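Local atomic coordinates of tRNA uridine(34) acetyltransferase (Methanocaldococcus infernus, PDB entry 6IA8), a protein that catalyses formation of 5-(carboxymethyl)uridine at wobble position 34 of tRNAs from acetyl-CoA, using S-adenosyl-L-methionine and a [4Fe-4S] cluster. Residues A[399-403]-A[404-408]; A[154-157]-A[158-162]; A[429-433]-A[434-438]. All coordinates share one frame; numbering follows the deposited sequence.

Contact 1 of 3, residues A[399-403]-A[404-408]; sequences YEASG and GTEIF
Tyr-399 and Glu-406 face each other as a hydrogen-bonded pair near the end of an antiparallel beta hairpin, whose strands 392-401, at the edge, and 404-413, next to it, begin the mixed sheet of the acetyltransferase (GNAT) domain. Their backbones bond twice, Tyr-399 N to Glu-406 O at 2.9 Å and Glu-406 N to Tyr-399 O at 2.8 Å. Glu-400 and Thr-405 make the non-hydrogen-bonded pair, and Ala-401 and Gly-404 bond twice again where a type I' turn closes the two-residue loop. Ser-402 and Gly-403 both take positive phi in this turn, as a tight hairpin of this class requires.

Tyr-399, Ala-401 and Glu-406 share one face of the sheet. The Tyr-399 ring lies over the Glu-406 side chain, whose CB sits 3.6 Å from the ring centroid in a CH-pi contact, displaced toward the hydroxyl end. Tyr-399 reaches this place because CG stands between its backbone N and carbonyl carbon (chi1 54°), swinging the ring across to the neighbouring strand. Glu-406 CG then passes between the ring and Ala-401 CB, at 3.7 Å from the latter, and the chain bends at chi2 (-77°). Beyond the ring's edge, Phe-408 CB lies 4.4 Å from Tyr-399 CE1.

The carboxylate of Glu-406 is buried but well matched: Arg-426 and Lys-245 meet OE2, and Arg-444 meets OE1. Three cationic partners would be expected to keep it ionised, while its aliphatic stem supplies the apolar surface under the tyrosine ring.

Contact 2 of 3, residues A[154-157]-A[158-162]; sequences WFIK and RCLDA. With SO4 (sulfate ion), chain F.
Trp-154 and Arg-158 touch one turn apart on helix 149-164 of the radical SAM domain, a helix that follows strand 134-140 of the parallel sheet. Regular i to i+4 backbone bonds run through the segment, from Arg-158 N to Trp-154 O through Asp-161 N to Lys-157 O.

The tightly packed side of the helix faces inward. Phe-155, Ile-156 and Cys-159 lean on strand 134-140, and Leu-160 on helix 171-178. Cys-159 SG approaches the Phe-155 ring obliquely, 3.7 Å from CE1, and Ile-156 CG2 lies 4.1 Å from Leu-160 CD1.

The other side is polar and looser, with Trp-154 exposed and a sulfate, probably from the crystallisation liquor, beside it. Arg-158 CG lies over the five-membered ring of Trp-154 in a CH-pi contact, 3.8 Å from its centroid. Bends at chi2 and chi3 fold the arginine back, bringing its guanidinium near both the sulfate and Asp-161. Lys-157 instead runs extended until chi4 (-63°) turns NZ to the same carboxylate. Asp-161 OD2 thus takes two salt bridges, from Lys-157 NZ at 2.9 Å on its syn lone pair and from Arg-158 NH1 at 3.1 Å on the anti side, tilted out of the carboxylate plane. Ser-168 bonds to OD1, and Glu-167 is a second partner of Lys-157.

Sulfate O2 lies over one face of the Arg-158 guanidinium. Lys-157 NZ bonds to O1, and Trp-154 NE1 gives its N-H to sulfate O4 at 3.0 Å, with the oxygen at the indole edge and in its plane.

Contact 3 of 3, residues A[429-433]-A[434-438]; sequences YKPFR and KEIDD
Arg-433 and Glu-435 lie side by side and point the same way from a type I beta turn, Arg-433 to Ile-436, in the loop joining strands 418-427 and 440-448 of the acetyltransferase sheet. Bends at chi2 and chi3, both near -60°, curl the arginine round so that it offers its NE side to the carboxylate. Glu-435 answers from a constrained rotamer, CG between the backbone N and the carbonyl carbon (chi1 48°), and a further bend at chi2 lays its carboxylate along the guanidinium. The grip is bidentate. Arg-433 NE reaches Glu-435 OE1 at 2.9 Å from above the carboxylate plane, whereas NH2 meets OE2 at 3.1 Å on the syn side in an almost straight bond (175°). The two planes are turned 32° apart.

Ahead of the turn, Pro-431 CB meets Ile-436 CG2 at 3.6 Å, the two side chains crossing at a slant, and Ile-436 CD1 reaches Arg-433 CB at 3.9 Å. The turn itself is closed by Ile-436 N to Arg-433 O at 3.1 Å. A water donates to Arg-433 O and to Ile-436 O, bridging the two carbonyls.

Asn-203 takes Arg-433 NH1, and Ala-512 N bonds to Glu-435 OE2. Each member of the ion pair therefore has a partner beyond the turn, which should restrain the rotation of both flat groups and ties this loop to helix 199-208 and to the loop residue just before strand 513-517.

How the contacts relate
Contacts 1 and 3 belong to the same acetyltransferase domain, their centres 15 Å apart, and they touch directly: Tyr-429 CB packs 3.2 Å from Ser-402 O, so the start of loop 429-438 rests against the hairpin turn. Contact 2 lies in the radical SAM domain, with its centre 34 Å from that of contact 1 and 29 Å from that of contact 3, and meets neither. Contact 1 approaches the probable acetyl-CoA site, Phe-408 being about 7 Å from Gln-445 between side chains. In contact 2, the side chain of Leu-160 is about 12 Å from that of Lys-134, another residue assigned to acetyl-CoA by similarity. Contact 3 is remote from these sites.

Contact 1 of 3, residues A[399-403]-A[404-408]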
# COMPACT_ATOMS: atom_id res chain seq x y z
N TYR A 399 2.87 17.29 6.17
CA TYR A 399 1.63 17.71 5.54
C TYR A 399 0.45 17.44 6.47
O TYR A 399 0.53 16.62 7.37
CB TYR A 399 1.42 17.04 4.19
CG TYR A 399 1.48 15.54 4.15
CD1 TYR A 399 2.71 14.90 4.11
CD2 TYR A 399 0.31 14.76 4.14
CE1 TYR A 399 2.80 13.50 4.07
CE2 TYR A 399 0.38 13.34 4.07
CZ TYR A 399 1.65 12.74 4.04
OH TYR A 399 1.81 11.39 3.96
N GLU A 400 -0.62 18.19 6.27
CA GLU A 400 -1.84 17.98 7.03
C GLU A 400 -2.65 16.89 6.35
O GLU A 400 -2.83 16.94 5.13
CB GLU A 400 -2.66 19.26 7.04
CG GLU A 400 -3.92 19.19 7.86
CD GLU A 400 -3.68 19.40 9.35
OE1 GLU A 400 -4.56 19.05 10.16
OE2 GLU A 400 -2.59 19.92 9.72
N ALA A 401 -3.20 15.96 7.14
CA ALA A 401 -4.03 14.88 6.63
C ALA A 401 -4.98 14.38 7.71
O ALA A 401 -4.57 14.12 8.85
CB ALA A 401 -3.16 13.72 6.15
N SER A 402 -6.26 14.28 7.35
CA SER A 402 -7.29 13.77 8.24
C SER A 402 -7.21 14.43 9.62
O SER A 402 -7.21 13.76 10.66
CB SER A 402 -7.19 12.24 8.36
OG SER A 402 -7.32 11.58 7.10
N GLY A 403 -7.12 15.76 9.61
CA GLY A 403 -7.16 16.53 10.84
C GLY A 403 -5.88 16.49 11.66
O GLY A 403 -5.80 17.16 12.70
N GLY A 404 -4.89 15.74 11.24
CA GLY A 404 -3.65 15.65 11.99
C GLY A 404 -2.44 16.02 11.14
O GLY A 404 -2.60 16.59 10.06
N THR A 405 -1.24 15.71 11.64
CA THR A 405 -0.00 16.04 10.96
C THR A 405 0.74 14.77 10.60
O THR A 405 0.95 13.90 11.46
CB THR A 405 0.89 16.94 11.81
OG1 THR A 405 0.20 18.16 12.07
CG2 THR A 405 2.19 17.25 11.09
N GLU A 406 1.12 14.66 9.33
CA GLU A 406 1.96 13.58 8.83
C GLU A 406 3.36 14.14 8.65
O GLU A 406 3.51 15.23 8.11
CB GLU A 406 1.45 13.03 7.51
CG GLU A 406 0.06 12.45 7.55
CD GLU A 406 -0.05 11.06 8.19
OE1 GLU A 406 0.98 10.43 8.56
OE2 GLU A 406 -1.19 10.55 8.29
N ILE A 407 4.36 13.42 9.17
CA ILE A 407 5.77 13.74 9.01
C ILE A 407 6.39 12.62 8.18
O ILE A 407 6.38 11.45 8.58
CB ILE A 407 6.48 13.88 10.36
CG1 ILE A 407 5.84 15.01 11.19
CG2 ILE A 407 7.98 14.12 10.12
CD1 ILE A 407 5.01 14.58 12.31
N PHE A 408 6.89 12.96 7.01
CA PHE A 408 7.50 11.99 6.11
C PHE A 408 9.00 12.20 6.17
O PHE A 408 9.51 13.22 5.70
CB PHE A 408 6.99 12.17 4.69
CG PHE A 408 7.54 11.15 3.70
CD1 PHE A 408 7.03 9.88 3.65
CD2 PHE A 408 8.54 11.49 2.81
CE1 PHE A 408 7.49 8.93 2.73
CE2 PHE A 408 9.01 10.57 1.88
CZ PHE A 408 8.49 9.28 1.84

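Contact 2 of 3, residues A[154-157]-A[158-162]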
# COMPACT_ATOMS: atom_id res chain seq x y z
N TRP A 154 -9.95 -17.57 10.80
CA TRP A 154 -9.50 -18.84 10.25
C TRP A 154 -8.70 -18.63 8.98
O TRP A 154 -7.63 -19.24 8.81
CB TRP A 154 -10.72 -19.74 10.00
CG TRP A 154 -10.42 -20.98 9.21
CD1 TRP A 154 -9.95 -22.17 9.69
CD2 TRP A 154 -10.57 -21.15 7.79
NE1 TRP A 154 -9.80 -23.08 8.65
CE2 TRP A 154 -10.18 -22.47 7.48
CE3 TRP A 154 -11.02 -20.31 6.76
CZ2 TRP A 154 -10.20 -22.97 6.18
CZ3 TRP A 154 -11.05 -20.80 5.47
CH2 TRP A 154 -10.62 -22.12 5.19
N PHE A 155 -9.17 -17.75 8.09
CA PHE A 155 -8.49 -17.57 6.81
C PHE A 155 -7.07 -17.06 7.01
O PHE A 155 -6.11 -17.56 6.40
CB PHE A 155 -9.29 -16.60 5.95
CG PHE A 155 -8.84 -16.56 4.52
CD1 PHE A 155 -7.78 -15.78 4.14
CD2 PHE A 155 -9.49 -17.33 3.56
CE1 PHE A 155 -7.37 -15.74 2.81
CE2 PHE A 155 -9.10 -17.30 2.24
CZ PHE A 155 -8.05 -16.51 1.85
N ILE A 156 -6.91 -16.06 7.87
CA ILE A 156 -5.58 -15.51 8.12
C ILE A 156 -4.72 -16.54 8.85
O ILE A 156 -3.52 -16.68 8.56
CB ILE A 156 -5.66 -14.19 8.90
CG1 ILE A 156 -6.39 -13.12 8.07
CG2 ILE A 156 -4.25 -13.76 9.29
CD1 ILE A 156 -5.80 -12.82 6.73
N LYS A 157 -5.31 -17.25 9.81
CA LYS A 157 -4.59 -18.30 10.52
C LYS A 157 -3.98 -19.29 9.55
O LYS A 157 -2.81 -19.67 9.67
CB LYS A 157 -5.54 -19.02 11.48
CG LYS A 157 -4.92 -20.20 12.17
CD LYS A 157 -5.98 -20.95 13.05
CE LYS A 157 -5.46 -22.28 13.49
NZ LYS A 157 -5.20 -23.21 12.36
N ARG A 158 -4.76 -19.73 8.56
CA ARG A 158 -4.30 -20.76 7.65
C ARG A 158 -3.24 -20.24 6.69
O ARG A 158 -2.36 -21.00 6.26
CB ARG A 158 -5.49 -21.34 6.87
CG ARG A 158 -6.47 -22.13 7.71
CD ARG A 158 -5.79 -23.37 8.33
NE ARG A 158 -5.48 -24.37 7.30
CZ ARG A 158 -4.57 -25.33 7.42
NH1 ARG A 158 -3.84 -25.41 8.51
NH2 ARG A 158 -4.39 -26.18 6.43
N CYS A 159 -3.33 -18.97 6.29
CA CYS A 159 -2.24 -18.40 5.51
C CYS A 159 -0.94 -18.41 6.31
O CYS A 159 0.13 -18.73 5.77
CB CYS A 159 -2.60 -16.97 5.09
SG CYS A 159 -3.99 -16.83 3.95
N LEU A 160 -1.02 -18.03 7.58
CA LEU A 160 0.16 -18.07 8.43
C LEU A 160 0.63 -19.50 8.67
O LEU A 160 1.84 -19.73 8.77
CB LEU A 160 -0.12 -17.38 9.76
CG LEU A 160 -0.42 -15.89 9.67
CD1 LEU A 160 -0.85 -15.36 11.01
CD2 LEU A 160 0.80 -15.16 9.16
N ASP A 161 -0.31 -20.46 8.79
CA ASP A 161 0.08 -21.86 8.91
C ASP A 161 0.95 -22.27 7.73
O ASP A 161 1.92 -23.01 7.90
CB ASP A 161 -1.16 -22.77 8.99
CG ASP A 161 -1.90 -22.65 10.31
OD1 ASP A 161 -1.33 -22.14 11.31
OD2 ASP A 161 -3.07 -23.08 10.37
N ALA A 162 0.57 -21.86 6.51
CA ALA A 162 1.34 -22.20 5.33
C ALA A 162 2.72 -21.57 5.37
O ALA A 162 3.70 -22.20 4.98
CB ALA A 162 0.63 -21.75 4.06
S SO4 F . -7.82 -25.94 10.85
O1 SO4 F . -7.90 -24.84 11.81
O2 SO4 F . -6.46 -26.04 10.34
O3 SO4 F . -8.19 -27.19 11.51
O4 SO4 F . -8.73 -25.71 9.72

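Contact 3 of 3, residues A[429-433]-A[434-438]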
# COMPACT_ATOMS: atom_id res chain seq x y z
N TYR A 429 -5.28 12.67 15.14
CA TYR A 429 -6.34 13.66 15.26
C TYR A 429 -7.40 13.20 16.26
O TYR A 429 -7.52 13.77 17.35
CB TYR A 429 -6.95 13.91 13.88
CG TYR A 429 -8.23 14.72 13.87
CD1 TYR A 429 -8.31 15.95 14.51
CD2 TYR A 429 -9.38 14.25 13.23
CE1 TYR A 429 -9.47 16.70 14.49
CE2 TYR A 429 -10.55 15.00 13.21
CZ TYR A 429 -10.58 16.22 13.83
OH TYR A 429 -11.73 16.96 13.82
N LYS A 430 -8.18 12.19 15.91
CA LYS A 430 -9.27 11.69 16.75
C LYS A 430 -9.17 10.17 16.82
O LYS A 430 -10.00 9.45 16.27
CB LYS A 430 -10.63 12.14 16.22
CG LYS A 430 -10.97 13.59 16.59
CD LYS A 430 -12.41 13.94 16.19
CE LYS A 430 -12.76 15.37 16.63
NZ LYS A 430 -14.25 15.61 16.58
N PRO A 431 -8.15 9.65 17.47
CA PRO A 431 -8.04 8.19 17.60
C PRO A 431 -9.10 7.62 18.53
O PRO A 431 -9.67 8.33 19.36
CB PRO A 431 -6.64 7.98 18.18
CG PRO A 431 -6.39 9.26 18.97
CD PRO A 431 -7.07 10.37 18.16
N PHE A 432 -9.38 6.33 18.35
CA PHE A 432 -10.29 5.60 19.21
C PHE A 432 -9.67 4.38 19.86
O PHE A 432 -10.27 3.84 20.78
CB PHE A 432 -11.53 5.14 18.41
CG PHE A 432 -11.20 4.25 17.26
CD1 PHE A 432 -11.16 2.87 17.43
CD2 PHE A 432 -10.87 4.78 16.00
CE1 PHE A 432 -10.84 2.04 16.37
CE2 PHE A 432 -10.54 3.96 14.94
CZ PHE A 432 -10.53 2.59 15.13
N ARG A 433 -8.52 3.90 19.39
CA ARG A 433 -7.91 2.71 19.96
C ARG A 433 -7.50 2.98 21.40
O ARG A 433 -6.98 4.06 21.72
CB ARG A 433 -6.69 2.30 19.14
CG ARG A 433 -6.99 1.61 17.77
CD ARG A 433 -7.67 0.26 17.98
NE ARG A 433 -6.84 -0.67 18.75
CZ ARG A 433 -7.09 -1.98 18.88
NH1 ARG A 433 -8.14 -2.51 18.26
NH2 ARG A 433 -6.29 -2.75 19.60
N LYS A 434 -7.68 1.96 22.25
CA LYS A 434 -7.38 2.10 23.67
C LYS A 434 -5.93 2.49 23.90
O LYS A 434 -5.62 3.19 24.87
CB LYS A 434 -7.71 0.79 24.40
CG LYS A 434 -7.16 -0.47 23.72
CD LYS A 434 -7.54 -1.76 24.47
CE LYS A 434 -6.74 -1.92 25.75
NZ LYS A 434 -6.92 -3.28 26.36
N GLU A 435 -5.01 2.06 23.04
CA GLU A 435 -3.61 2.31 23.33
C GLU A 435 -3.10 3.64 22.81
O GLU A 435 -1.94 3.98 23.06
CB GLU A 435 -2.75 1.16 22.80
CG GLU A 435 -3.01 0.72 21.39
CD GLU A 435 -4.15 -0.31 21.25
OE1 GLU A 435 -5.30 0.12 21.13
OE2 GLU A 435 -3.90 -1.53 21.18
N ILE A 436 -3.93 4.42 22.12
CA ILE A 436 -3.53 5.72 21.58
C ILE A 436 -4.21 6.81 22.40
O ILE A 436 -5.44 6.91 22.41
CB ILE A 436 -3.91 5.86 20.10
CG1 ILE A 436 -3.35 4.69 19.30
CG2 ILE A 436 -3.40 7.19 19.54
CD1 ILE A 436 -3.85 4.64 17.84
N ASP A 437 -3.42 7.63 23.08
CA ASP A 437 -3.94 8.79 23.82
C ASP A 437 -3.39 10.07 23.20
O ASP A 437 -2.70 10.05 22.18
CB ASP A 437 -3.59 8.71 25.31
CG ASP A 437 -2.11 8.59 25.58
OD1 ASP A 437 -1.74 7.72 26.39
OD2 ASP A 437 -1.31 9.34 24.96
N ASP A 438 -3.70 11.21 23.82
CA ASP A 438 -3.32 12.51 23.28
C ASP A 438 -1.84 12.84 23.51
O ASP A 438 -1.40 13.94 23.13
CB ASP A 438 -4.20 13.62 23.87
CG ASP A 438 -4.09 13.72 25.38
OD1 ASP A 438 -3.22 13.05 25.99
OD2 ASP A 438 -4.89 14.46 25.98
O HOH W 1 -7.93 6.70 21.64